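Local coordinates for putative transcriptional regulator protein, LacI family (Rhizobium etli, PDB 3MIZ) that probably acts as a LacI-family transcriptional regulator, binding DNA sites near its target genes to repress them, at residues A[79-84]-A[113-118]. Residues are numbered along the deposited sequence; the frame is centred on the assembly and turned at random.
Sequences MYRRIV and PDDYQG
Arg81 and Pro113 come closest along the backbone, their CA atoms 8.2 Å apart, so the short strand 81-83 reaches the start of helix 115-127 through a side chain, with no backbone-to-backbone bond. Arg81 bridges the gap alone: CG stands anti to the backbone N (chi1 -156°) and the chain runs extended to NE, carrying the guanidinium to the first turn of the helix. There NH1 gives Asp115 OD2 a salt-bridging hydrogen bond of 2.9 Å, with the carboxylate oxygen near the guanidinium plane and receiving the proton on its anti lone pair. Arg81 and Asp115 run alongside one another and point opposite ways, their guanidinium and carboxylate planes 26° apart, which also brings OD2 to 3.3 Å from Arg81 CD. The carbonyl of Pro113 lies over one guanidinium face, its O 3.0 Å from Arg81 NH1 but badly angled for a hydrogen bond. A water in the guanidinium plane takes a second bond from NH1, at 2.9 Å; it also accepts from Tyr116 N and donates to Asp114 OD1. Asp114 is the N-cap, and the same OD1 accepts from Gln117 N at 3.0 Å, from above the carboxylate plane. Each member of the Arg81-Asp115 pair has a second partner of opposite charge: Arg81 NE forms a salt bridge with Glu112, and Asp115 OD1 one with Arg149 of helix 144-160. With an alanine at Arg81, Asp115 OD2 and the water would probably lose the NH1 donor they share, and Glu112 its partner on NE. The contact thus links the strand following one lobe's parallel sheet to the helix entering the other, beside what is probably one of the interlobe crossovers of a periplasmic-binding-protein-like fold, and the alternation of Glu112, Arg81, Asp115 and Arg149 is likely to balance charge there and favour the ionised carboxylate of Asp115.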
loop_
_atom_site.group_PDB
_atom_site.type_symbol
_atom_site.label_atom_id
_atom_site.label_comp_id
_atom_site.label_asym_id
_atom_site.label_seq_id
_atom_site.Cartn_x
_atom_site.Cartn_y
_atom_site.Cartn_z
HETATM N N MSE A 79 -3.236 9.302 8.166
HETATM C CA MSE A 79 -2.672 8.729 6.944
HETATM C C MSE A 79 -2.048 9.805 6.058
HETATM O O MSE A 79 -1.025 9.575 5.410
HETATM C CB MSE A 79 -3.751 7.962 6.181
HETATM C CG MSE A 79 -4.128 6.651 6.839
HETATM SE SE MSE A 79 -2.587 5.468 6.976
HETATM C CE MSE A 79 -2.083 5.764 8.837
ATOM N N TYR A 80 -2.676 10.974 6.003
ATOM C CA TYR A 80 -2.112 12.078 5.238
ATOM C C TYR A 80 -2.067 13.276 6.164
ATOM O O TYR A 80 -2.735 13.303 7.200
ATOM C CB TYR A 80 -2.924 12.397 3.967
ATOM C CG TYR A 80 -4.419 12.439 4.143
ATOM C CD1 TYR A 80 -5.204 11.326 3.836
ATOM C CD2 TYR A 80 -5.056 13.593 4.601
ATOM C CE1 TYR A 80 -6.590 11.361 3.974
ATOM C CE2 TYR A 80 -6.438 13.635 4.747
ATOM C CZ TYR A 80 -7.196 12.520 4.429
ATOM O OH TYR A 80 -8.564 12.575 4.545
ATOM N N ARG A 81 -1.273 14.271 5.800
ATOM C CA ARG A 81 -1.127 15.436 6.645
ATOM C C ARG A 81 -2.441 16.173 6.876
ATOM O O ARG A 81 -3.141 16.532 5.935
ATOM C CB ARG A 81 -0.083 16.361 6.045
ATOM C CG ARG A 81 0.551 17.271 7.052
ATOM C CD ARG A 81 1.708 18.005 6.423
ATOM N NE ARG A 81 2.166 19.091 7.271
ATOM C CZ ARG A 81 3.117 19.944 6.923
ATOM N NH1 ARG A 81 3.705 19.825 5.737
ATOM N NH2 ARG A 81 3.473 20.911 7.752
ATOM N N ARG A 82 -2.771 16.389 8.146
ATOM C CA ARG A 82 -4.015 17.058 8.508
ATOM C C ARG A 82 -3.815 18.007 9.684
ATOM O O ARG A 82 -2.837 17.903 10.429
ATOM C CB ARG A 82 -5.074 16.026 8.928
ATOM C CG ARG A 82 -5.516 15.026 7.871
ATOM C CD ARG A 82 -6.462 13.998 8.486
ATOM N NE ARG A 82 -7.590 14.649 9.149
ATOM C CZ ARG A 82 -8.386 14.060 10.038
ATOM N NH1 ARG A 82 -8.189 12.793 10.385
ATOM N NH2 ARG A 82 -9.377 14.749 10.597
ATOM N N ILE A 83 -4.747 18.940 9.830
ATOM C CA ILE A 83 -4.762 19.862 10.956
ATOM C C ILE A 83 -6.076 19.458 11.623
ATOM O O ILE A 83 -7.148 19.584 11.016
ATOM C CB ILE A 83 -4.850 21.338 10.516
ATOM C CG1 ILE A 83 -3.600 21.731 9.722
ATOM C CG2 ILE A 83 -4.952 22.235 11.743
ATOM C CD1 ILE A 83 -3.687 23.136 9.121
ATOM N N VAL A 84 -5.998 18.943 12.846
ATOM C CA VAL A 84 -7.195 18.490 13.537
ATOM C C VAL A 84 -6.974 18.268 15.021
ATOM O O VAL A 84 -5.884 17.873 15.452
ATOM C CB VAL A 84 -7.712 17.170 12.918
ATOM C CG1 VAL A 84 -6.609 16.120 12.932
ATOM C CG2 VAL A 84 -8.928 16.658 13.690
ATOM N N PRO A 113 6.036 16.026 8.479
ATOM C CA PRO A 113 7.037 16.084 7.411
ATOM C C PRO A 113 6.921 17.476 6.792
ATOM O O PRO A 113 5.865 18.114 6.888
ATOM C CB PRO A 113 6.576 14.986 6.458
ATOM C CG PRO A 113 5.093 15.106 6.538
ATOM C CD PRO A 113 4.849 15.268 8.038
ATOM N N ASP A 114 7.984 17.950 6.151
ATOM C CA ASP A 114 7.963 19.276 5.552
ATOM C C ASP A 114 7.684 19.238 4.044
ATOM O O ASP A 114 8.608 19.314 3.235
ATOM C CB ASP A 114 9.302 19.969 5.806
ATOM C CG ASP A 114 9.204 21.475 5.732
ATOM O OD1 ASP A 114 8.378 21.996 4.955
ATOM O OD2 ASP A 114 9.982 22.140 6.448
ATOM N N ASP A 115 6.410 19.118 3.678
ATOM C CA ASP A 115 5.991 19.087 2.278
ATOM C C ASP A 115 6.516 20.279 1.493
ATOM O O ASP A 115 6.963 20.146 0.354
ATOM C CB ASP A 115 4.464 19.088 2.190
ATOM C CG ASP A 115 3.866 17.789 2.648
ATOM O OD1 ASP A 115 3.577 16.938 1.788
ATOM O OD2 ASP A 115 3.713 17.612 3.870
ATOM N N TYR A 116 6.439 21.449 2.104
ATOM C CA TYR A 116 6.885 22.673 1.459
ATOM C C TYR A 116 8.377 22.619 1.121
ATOM O O TYR A 116 8.782 22.896 -0.015
ATOM C CB TYR A 116 6.590 23.870 2.371
ATOM C CG TYR A 116 6.777 25.205 1.689
ATOM C CD1 TYR A 116 5.736 25.800 0.986
ATOM C CD2 TYR A 116 8.008 25.854 1.715
ATOM C CE1 TYR A 116 5.918 27.010 0.325
ATOM C CE2 TYR A 116 8.197 27.063 1.059
ATOM C CZ TYR A 116 7.151 27.635 0.367
ATOM O OH TYR A 116 7.338 28.831 -0.289
ATOM N N GLN A 117 9.195 22.261 2.104
ATOM C CA GLN A 117 10.634 22.183 1.898
ATOM C C GLN A 117 10.966 21.146 0.828
ATOM O O GLN A 117 11.789 21.395 -0.054
ATOM C CB GLN A 117 11.330 21.833 3.219
ATOM C CG GLN A 117 12.751 21.292 3.083
ATOM C CD GLN A 117 12.775 19.788 2.922
ATOM O OE1 GLN A 117 12.079 19.074 3.639
ATOM N NE2 GLN A 117 13.586 19.293 1.985
ATOM N N GLY A 118 10.318 19.986 0.912
ATOM C CA GLY A 118 10.563 18.930 -0.053
ATOM C C GLY A 118 10.266 19.360 -1.477
ATOM O O GLY A 118 11.067 19.108 -2.382
HETATM O O HOH W 1 5.510 21.987 5.025
#